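Long-range contacts in uncharacterized protein (Legionella longbeachae NSW150, PDB 4JZA), which probably hydrolyses the 3-phosphate of phosphatidylinositol 3-phosphate, as a phosphoinositide phosphatase that may act on host lipids: residues 49-53 with 81-85; 56-60 with 132-136; 103-107 with 670-674. All blocks are in the same frame, centred on the assembly; numbering follows the deposited sequence.

Interaction 1: residues 49-53 with 81-85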
# COMPACT_ATOMS: atom_id res chain seq x y z
N VAL A 49 7.09 -0.98 -13.53
CA VAL A 49 6.13 -0.92 -14.60
C VAL A 49 5.31 -2.20 -14.63
O VAL A 49 4.07 -2.15 -14.61
CB VAL A 49 6.78 -0.69 -15.99
CG1 VAL A 49 5.76 -0.87 -17.10
CG2 VAL A 49 7.34 0.71 -16.09
N ASP A 50 5.99 -3.34 -14.65
CA ASP A 50 5.33 -4.63 -14.80
C ASP A 50 4.39 -4.87 -13.64
O ASP A 50 3.27 -5.28 -13.82
CB ASP A 50 6.39 -5.74 -14.94
CG ASP A 50 5.80 -7.16 -15.05
OD1 ASP A 50 5.07 -7.51 -16.00
OD2 ASP A 50 6.10 -7.97 -14.17
N SER A 51 4.82 -4.56 -12.45
CA SER A 51 3.96 -4.83 -11.29
C SER A 51 2.68 -4.01 -11.28
O SER A 51 1.65 -4.49 -10.84
CB SER A 51 4.73 -4.59 -9.98
OG SER A 51 4.05 -5.14 -8.89
N LEU A 52 2.77 -2.76 -11.73
CA LEU A 52 1.61 -1.88 -11.74
C LEU A 52 0.65 -2.25 -12.86
O LEU A 52 -0.59 -2.08 -12.75
CB LEU A 52 2.05 -0.40 -11.85
CG LEU A 52 2.77 0.14 -10.63
CD1 LEU A 52 3.21 1.56 -10.90
CD2 LEU A 52 1.93 0.11 -9.36
N HIS A 53 1.23 -2.70 -13.96
CA HIS A 53 0.47 -3.26 -15.06
C HIS A 53 -0.31 -4.42 -14.47
O HIS A 53 -1.54 -4.36 -14.46
CB HIS A 53 1.44 -3.67 -16.19
CG HIS A 53 0.81 -4.34 -17.34
ND1 HIS A 53 0.68 -5.71 -17.41
CD2 HIS A 53 0.23 -3.85 -18.45
CE1 HIS A 53 0.06 -6.03 -18.54
NE2 HIS A 53 -0.19 -4.92 -19.20
N VAL A 81 -3.83 -0.17 -21.74
CA VAL A 81 -2.82 -0.41 -20.74
C VAL A 81 -1.68 -1.24 -21.21
O VAL A 81 -0.55 -0.94 -20.88
CB VAL A 81 -3.50 -1.02 -19.55
CG1 VAL A 81 -2.52 -1.70 -18.66
CG2 VAL A 81 -4.16 0.14 -18.86
N ASP A 82 -1.95 -2.26 -22.00
CA ASP A 82 -0.89 -2.99 -22.68
C ASP A 82 -0.04 -2.14 -23.60
O ASP A 82 1.18 -2.37 -23.68
CB ASP A 82 -1.45 -4.18 -23.47
CG ASP A 82 -1.97 -5.31 -22.55
OD1 ASP A 82 -1.75 -5.32 -21.34
OD2 ASP A 82 -2.59 -6.24 -23.03
N GLU A 83 -0.63 -1.16 -24.29
CA GLU A 83 0.17 -0.34 -25.18
C GLU A 83 1.03 0.59 -24.35
O GLU A 83 2.19 0.82 -24.73
CB GLU A 83 -0.63 0.44 -26.22
CG GLU A 83 -1.04 -0.42 -27.42
CD GLU A 83 -1.79 0.36 -28.53
OE1 GLU A 83 -1.18 1.36 -29.01
OE2 GLU A 83 -2.95 -0.03 -28.91
N CYS A 84 0.48 1.11 -23.25
CA CYS A 84 1.24 2.04 -22.39
C CYS A 84 2.47 1.33 -21.88
O CYS A 84 3.54 1.92 -21.75
CB CYS A 84 0.42 2.51 -21.20
SG CYS A 84 -0.99 3.57 -21.58
N LYS A 85 2.30 0.05 -21.55
CA LYS A 85 3.39 -0.75 -21.07
C LYS A 85 4.42 -1.01 -22.15
O LYS A 85 5.60 -0.98 -21.88
CB LYS A 85 2.95 -2.11 -20.51
CG LYS A 85 4.15 -2.85 -19.92
CD LYS A 85 3.85 -4.19 -19.32
CE LYS A 85 5.15 -4.97 -19.30
NZ LYS A 85 4.93 -6.28 -18.67
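Two antiparallel helices, 41-62 and 74-87, are joined here mainly by polar side chains. Their local axes run at 177° and approach to 10.7 Å, so long side chains must bridge the gap. His-53 NE2 donates a hydrogen bond to Asp-82 OD1 at 2.7 Å. The same Asp-82 OD1 also takes a hydrogen bond with Tyr-57 OH, one turn further along helix 41-62, so this oxygen serves two partners. The second polar link is the salt bridge from Lys-85 NZ to Asp-50 OD1, 2.9 Å long. Asp-50 is shared as well: its OD2 pairs with Lys-54 of its own helix. Each carboxylate therefore has two partners.

To reach Asp-50, the extended Lys-85 side chain crosses one face of the His-53 ring. Its CD lies 3.8 Å from the ring centroid, in a CH-pi contact. The ring is thus held at its edge by Asp-82 and covered on that face by the lysine. Apolar contacts complete the interface: Val-49 CG1 meets Lys-85 CG at 3.8 Å, and Val-81 CG1 meets His-53 CD2 at 3.5 Å. The result is an antiparallel helix pair bridged by a His-carboxylate hydrogen bond and a salt bridge, with helix 95-116 packed against it through Val-81.

Interaction 2: residues 56-60 with 132-136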
# COMPACT_ATOMS: atom_id res chain seq x y z
N PHE A 56 -3.12 -3.18 -12.40
CA PHE A 56 -4.32 -2.77 -13.15
C PHE A 56 -5.20 -3.97 -13.46
O PHE A 56 -6.41 -3.90 -13.27
CB PHE A 56 -4.01 -2.03 -14.45
CG PHE A 56 -5.23 -1.58 -15.19
CD1 PHE A 56 -6.47 -1.89 -14.80
CD2 PHE A 56 -5.12 -0.80 -16.24
CE1 PHE A 56 -7.59 -1.46 -15.48
CE2 PHE A 56 -6.24 -0.34 -16.90
CZ PHE A 56 -7.46 -0.69 -16.53
N TYR A 57 -4.59 -5.06 -13.94
CA TYR A 57 -5.33 -6.26 -14.24
C TYR A 57 -6.02 -6.81 -13.00
O TYR A 57 -7.19 -7.18 -13.08
CB TYR A 57 -4.46 -7.34 -14.87
CG TYR A 57 -4.32 -7.16 -16.35
CD1 TYR A 57 -3.64 -6.07 -16.86
CD2 TYR A 57 -4.88 -8.06 -17.24
CE1 TYR A 57 -3.49 -5.89 -18.23
CE2 TYR A 57 -4.74 -7.90 -18.62
CZ TYR A 57 -4.03 -6.81 -19.10
OH TYR A 57 -3.87 -6.62 -20.48
N PHE A 58 -5.35 -6.84 -11.86
CA PHE A 58 -6.04 -7.29 -10.67
C PHE A 58 -7.28 -6.45 -10.42
O PHE A 58 -8.33 -6.95 -10.02
CB PHE A 58 -5.14 -7.16 -9.47
CG PHE A 58 -5.70 -7.79 -8.23
CD1 PHE A 58 -6.49 -7.05 -7.39
CD2 PHE A 58 -5.40 -9.09 -7.92
CE1 PHE A 58 -7.01 -7.61 -6.28
CE2 PHE A 58 -5.91 -9.67 -6.79
CZ PHE A 58 -6.71 -8.92 -5.97
N LEU A 59 -7.13 -5.16 -10.62
CA LEU A 59 -8.18 -4.19 -10.29
C LEU A 59 -9.39 -4.44 -11.15
O LEU A 59 -10.53 -4.48 -10.66
CB LEU A 59 -7.63 -2.77 -10.50
CG LEU A 59 -8.59 -1.62 -10.29
CD1 LEU A 59 -9.17 -1.55 -8.89
CD2 LEU A 59 -7.87 -0.33 -10.66
N ILE A 60 -9.15 -4.63 -12.44
CA ILE A 60 -10.25 -4.72 -13.39
C ILE A 60 -10.98 -6.06 -13.26
O ILE A 60 -12.20 -6.12 -13.45
CB ILE A 60 -9.81 -4.39 -14.83
CG1 ILE A 60 -11.04 -4.06 -15.68
CG2 ILE A 60 -9.00 -5.51 -15.44
CD1 ILE A 60 -10.71 -3.23 -16.92
N ALA A 132 -4.70 -2.45 -5.06
CA ALA A 132 -4.75 -3.61 -5.96
C ALA A 132 -3.39 -4.27 -6.10
O ALA A 132 -3.31 -5.46 -6.11
CB ALA A 132 -5.30 -3.23 -7.34
N GLU A 133 -2.32 -3.52 -6.18
CA GLU A 133 -1.02 -4.15 -6.29
C GLU A 133 -0.70 -5.01 -5.06
O GLU A 133 -0.13 -6.08 -5.17
CB GLU A 133 0.07 -3.11 -6.46
CG GLU A 133 1.40 -3.73 -6.85
CD GLU A 133 2.60 -2.82 -6.63
OE1 GLU A 133 3.62 -3.15 -7.26
OE2 GLU A 133 2.56 -1.82 -5.85
N GLN A 134 -1.05 -4.52 -3.88
CA GLN A 134 -0.78 -5.22 -2.65
C GLN A 134 -1.48 -6.56 -2.59
O GLN A 134 -0.86 -7.55 -2.27
CB GLN A 134 -1.28 -4.37 -1.49
CG GLN A 134 -0.53 -3.06 -1.24
CD GLN A 134 -1.20 -2.27 -0.15
OE1 GLN A 134 -1.97 -2.78 0.53
NE2 GLN A 134 -0.86 -1.11 0.07
N TYR A 135 -2.78 -6.57 -2.88
CA TYR A 135 -3.57 -7.81 -2.95
C TYR A 135 -3.07 -8.69 -4.11
O TYR A 135 -2.98 -9.91 -3.93
CB TYR A 135 -5.07 -7.55 -3.05
CG TYR A 135 -5.70 -7.21 -1.75
CD1 TYR A 135 -5.77 -5.92 -1.32
CD2 TYR A 135 -6.27 -8.19 -0.95
CE1 TYR A 135 -6.35 -5.60 -0.11
CE2 TYR A 135 -6.85 -7.88 0.26
CZ TYR A 135 -6.86 -6.58 0.67
OH TYR A 135 -7.41 -6.23 1.85
N ALA A 136 -2.68 -8.12 -5.25
CA ALA A 136 -2.06 -9.00 -6.28
C ALA A 136 -0.84 -9.73 -5.76
O ALA A 136 -0.63 -10.91 -6.09
CB ALA A 136 -1.65 -8.25 -7.56
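This is a buried, near-perpendicular helix-helix contact, with helices 95-116 and 315-325 as neighbours. Helix 41-62 crosses helix 122-140 with local axes at 94° and 8.5 Å apart at their closest. No hydrogen bond spans the two segments, and the contact is apolar.

Phe-58 loses more surface than any other residue here, 89 Å². Its CA-to-CB bond points toward 132-136, and the ring lies against that helix. Ala-136 N and Tyr-135 C sit over one face of the ring, so the phenyl group rests on the backbone itself. Its tip meets a side chain: Phe-58 CZ is 3.6 Å from Tyr-135 CB. Only the base of Tyr-135 takes part. Its ring leads away, and its hydroxyl bonds to Gln-317. Phe-58 also packs edge-to-face with His-323, so helix 315-325 adds to its surroundings.

Ala-132 comes next, with 57 Å² covered. It stands where the backbones come closest, with its CA 5.6 Å from the CA of Leu-59. A methyl group fits this narrow gap. Ala-132 CB is 4.0 Å from Leu-59 CB and also meets the Phe-58 ring. Phe-320 of helix 315-325 packs on both Ala-132 and Leu-59.

Tyr-135 and Ala-136 follow with 30 and 25 Å². Ala-136, one turn after Ala-132, presents another small side chain to the same ring. The two alanines meet different ring atoms: Phe-58 CD1 is 4.0 Å from Ala-132 CB, while Phe-58 CD2 is 3.9 Å from Ala-136 CB.

Interaction 3: residues 103-107 with 670-674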
# COMPACT_ATOMS: atom_id res chain seq x y z
N GLU A 103 6.96 7.89 -14.04
CA GLU A 103 5.90 8.84 -13.60
C GLU A 103 4.84 8.95 -14.71
O GLU A 103 3.63 8.97 -14.44
CB GLU A 103 6.48 10.21 -13.28
CG GLU A 103 7.29 10.34 -11.99
CD GLU A 103 8.12 11.66 -11.87
OE1 GLU A 103 7.82 12.62 -12.56
OE2 GLU A 103 9.08 11.76 -11.07
N ARG A 104 5.29 8.95 -15.97
CA ARG A 104 4.39 9.10 -17.08
C ARG A 104 3.46 7.92 -17.23
O ARG A 104 2.29 8.09 -17.48
CB ARG A 104 5.16 9.23 -18.39
CG ARG A 104 5.71 10.62 -18.72
CD ARG A 104 6.21 10.70 -20.17
NE ARG A 104 6.78 12.03 -20.46
CZ ARG A 104 8.08 12.30 -20.62
NH1 ARG A 104 8.99 11.33 -20.54
NH2 ARG A 104 8.46 13.55 -20.88
N PHE A 105 4.01 6.71 -17.12
CA PHE A 105 3.25 5.48 -17.27
C PHE A 105 2.23 5.34 -16.14
O PHE A 105 1.07 4.97 -16.36
CB PHE A 105 4.20 4.27 -17.34
CG PHE A 105 3.51 2.95 -17.18
CD1 PHE A 105 2.99 2.28 -18.27
CD2 PHE A 105 3.38 2.36 -15.91
CE1 PHE A 105 2.34 1.07 -18.11
CE2 PHE A 105 2.71 1.16 -15.73
CZ PHE A 105 2.18 0.52 -16.83
N THR A 106 2.66 5.71 -14.95
CA THR A 106 1.79 5.55 -13.81
C THR A 106 0.59 6.53 -13.94
O THR A 106 -0.57 6.15 -13.76
CB THR A 106 2.61 5.74 -12.49
OG1 THR A 106 3.77 4.87 -12.49
CG2 THR A 106 1.76 5.41 -11.30
N ALA A 107 0.87 7.78 -14.28
CA ALA A 107 -0.19 8.80 -14.46
C ALA A 107 -1.21 8.38 -15.50
O ALA A 107 -2.38 8.64 -15.33
CB ALA A 107 0.41 10.12 -14.88
N TYR A 670 0.76 15.84 -15.61
CA TYR A 670 0.75 14.67 -16.53
C TYR A 670 -0.62 14.35 -17.15
O TYR A 670 -0.70 13.86 -18.27
CB TYR A 670 1.27 13.36 -15.87
CG TYR A 670 2.77 13.29 -15.68
CD1 TYR A 670 3.63 13.18 -16.79
CD2 TYR A 670 3.34 13.31 -14.40
CE1 TYR A 670 5.01 13.15 -16.62
CE2 TYR A 670 4.70 13.25 -14.23
CZ TYR A 670 5.53 13.18 -15.33
OH TYR A 670 6.89 13.13 -15.18
N LEU A 671 -1.68 14.56 -16.40
CA LEU A 671 -3.03 14.18 -16.86
C LEU A 671 -3.41 14.84 -18.21
O LEU A 671 -3.02 15.98 -18.50
CB LEU A 671 -4.05 14.51 -15.77
CG LEU A 671 -3.69 13.91 -14.39
CD1 LEU A 671 -4.61 14.45 -13.30
CD2 LEU A 671 -3.74 12.40 -14.44
N LEU A 672 -4.11 14.09 -19.06
CA LEU A 672 -4.59 14.62 -20.33
C LEU A 672 -5.78 15.54 -20.04
O LEU A 672 -6.50 15.31 -19.05
CB LEU A 672 -5.02 13.48 -21.28
CG LEU A 672 -3.89 12.64 -21.91
CD1 LEU A 672 -4.32 11.19 -22.11
CD2 LEU A 672 -3.38 13.21 -23.22
N PRO A 673 -6.00 16.57 -20.88
CA PRO A 673 -7.13 17.56 -20.78
C PRO A 673 -8.60 17.02 -20.67
O PRO A 673 -8.82 15.80 -20.77
CB PRO A 673 -6.97 18.39 -22.08
CG PRO A 673 -5.55 18.21 -22.53
CD PRO A 673 -5.16 16.84 -22.08
N GLU A 674 -9.59 17.92 -20.58
CA GLU A 674 -10.98 17.61 -20.11
C GLU A 674 -11.56 16.26 -20.56
O GLU A 674 -11.84 15.41 -19.70
CB GLU A 674 -12.02 18.74 -20.39
CG GLU A 674 -11.51 20.14 -20.08
CD GLU A 674 -12.60 21.17 -19.76
OE1 GLU A 674 -13.42 20.96 -18.86
OE2 GLU A 674 -12.62 22.24 -20.39
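This is a surface contact between a helix and a loop that lies far away in sequence. The helix is 95-116, near the start of the chain. The loop runs between helices 643-652 and 676-702, and Tyr-670 is the first modelled residue after a gap at 663-669.

Tyr-670 makes most of the contact, with 114 Å² of its surface covered. Its ring lies on the helix, with Arg-104 CA and Glu-103 C over one face. The ring therefore rests on the backbone of the helix. At its far end, Tyr-670 OH donates a hydrogen bond to Glu-103 OE1 at 2.8 Å. Glu-103 OE2 bonds to His-99, so both carboxylate oxygens have a partner.

The start of the Arg-104 side chain flanks the ring, with Arg-104 CG 3.4 Å from Tyr-670 CE1. Its guanidinium group forms a salt bridge with Glu-101. At the other end of the tyrosine, Tyr-670 CB meets Ala-107 CB at 3.5 Å. The small alanine lets the two backbones approach, with the CA atoms of Ala-107 and Tyr-670 6.3 Å apart.

Leu-671 adds a looser touch: its CD2 is 4.1 Å from Ala-107 O. The chain then leaves the segment 103-107, although Leu-672 N still bonds to Glu-111 further along the same helix. Leu-672 itself packs on helix 676-702. The motif is an aromatic side chain laid on a helix backbone and tied by its hydroxyl to a glutamate. It joins the loop before helix 676-702 to helix 95-116.

How the interactions relate
All three contacts involve the neighbouring helices 41-62, 74-87, 95-116 and 122-140; in interaction 3 the partner is a loop. Interactions 1 and 2 share helix 41-62, and their centres are 12 Å apart. Ser-51 OG and Glu-133 OE1 join them at 2.6 Å, as do Asp-82 OD1 and Tyr-57 OH, also at 2.6 Å. Interaction 3 lies about 14 Å from interaction 1, centre to centre. Phe-105 touches both helices of interaction 1, with its CD1 3.5 Å from Cys-84 O and its CE2 3.8 Å from Val-49 O. Leu-52 CD1 also meets Thr-106 OG1 at 3.7 Å. Interactions 2 and 3 do not touch; their nearest atoms are about 7 Å apart.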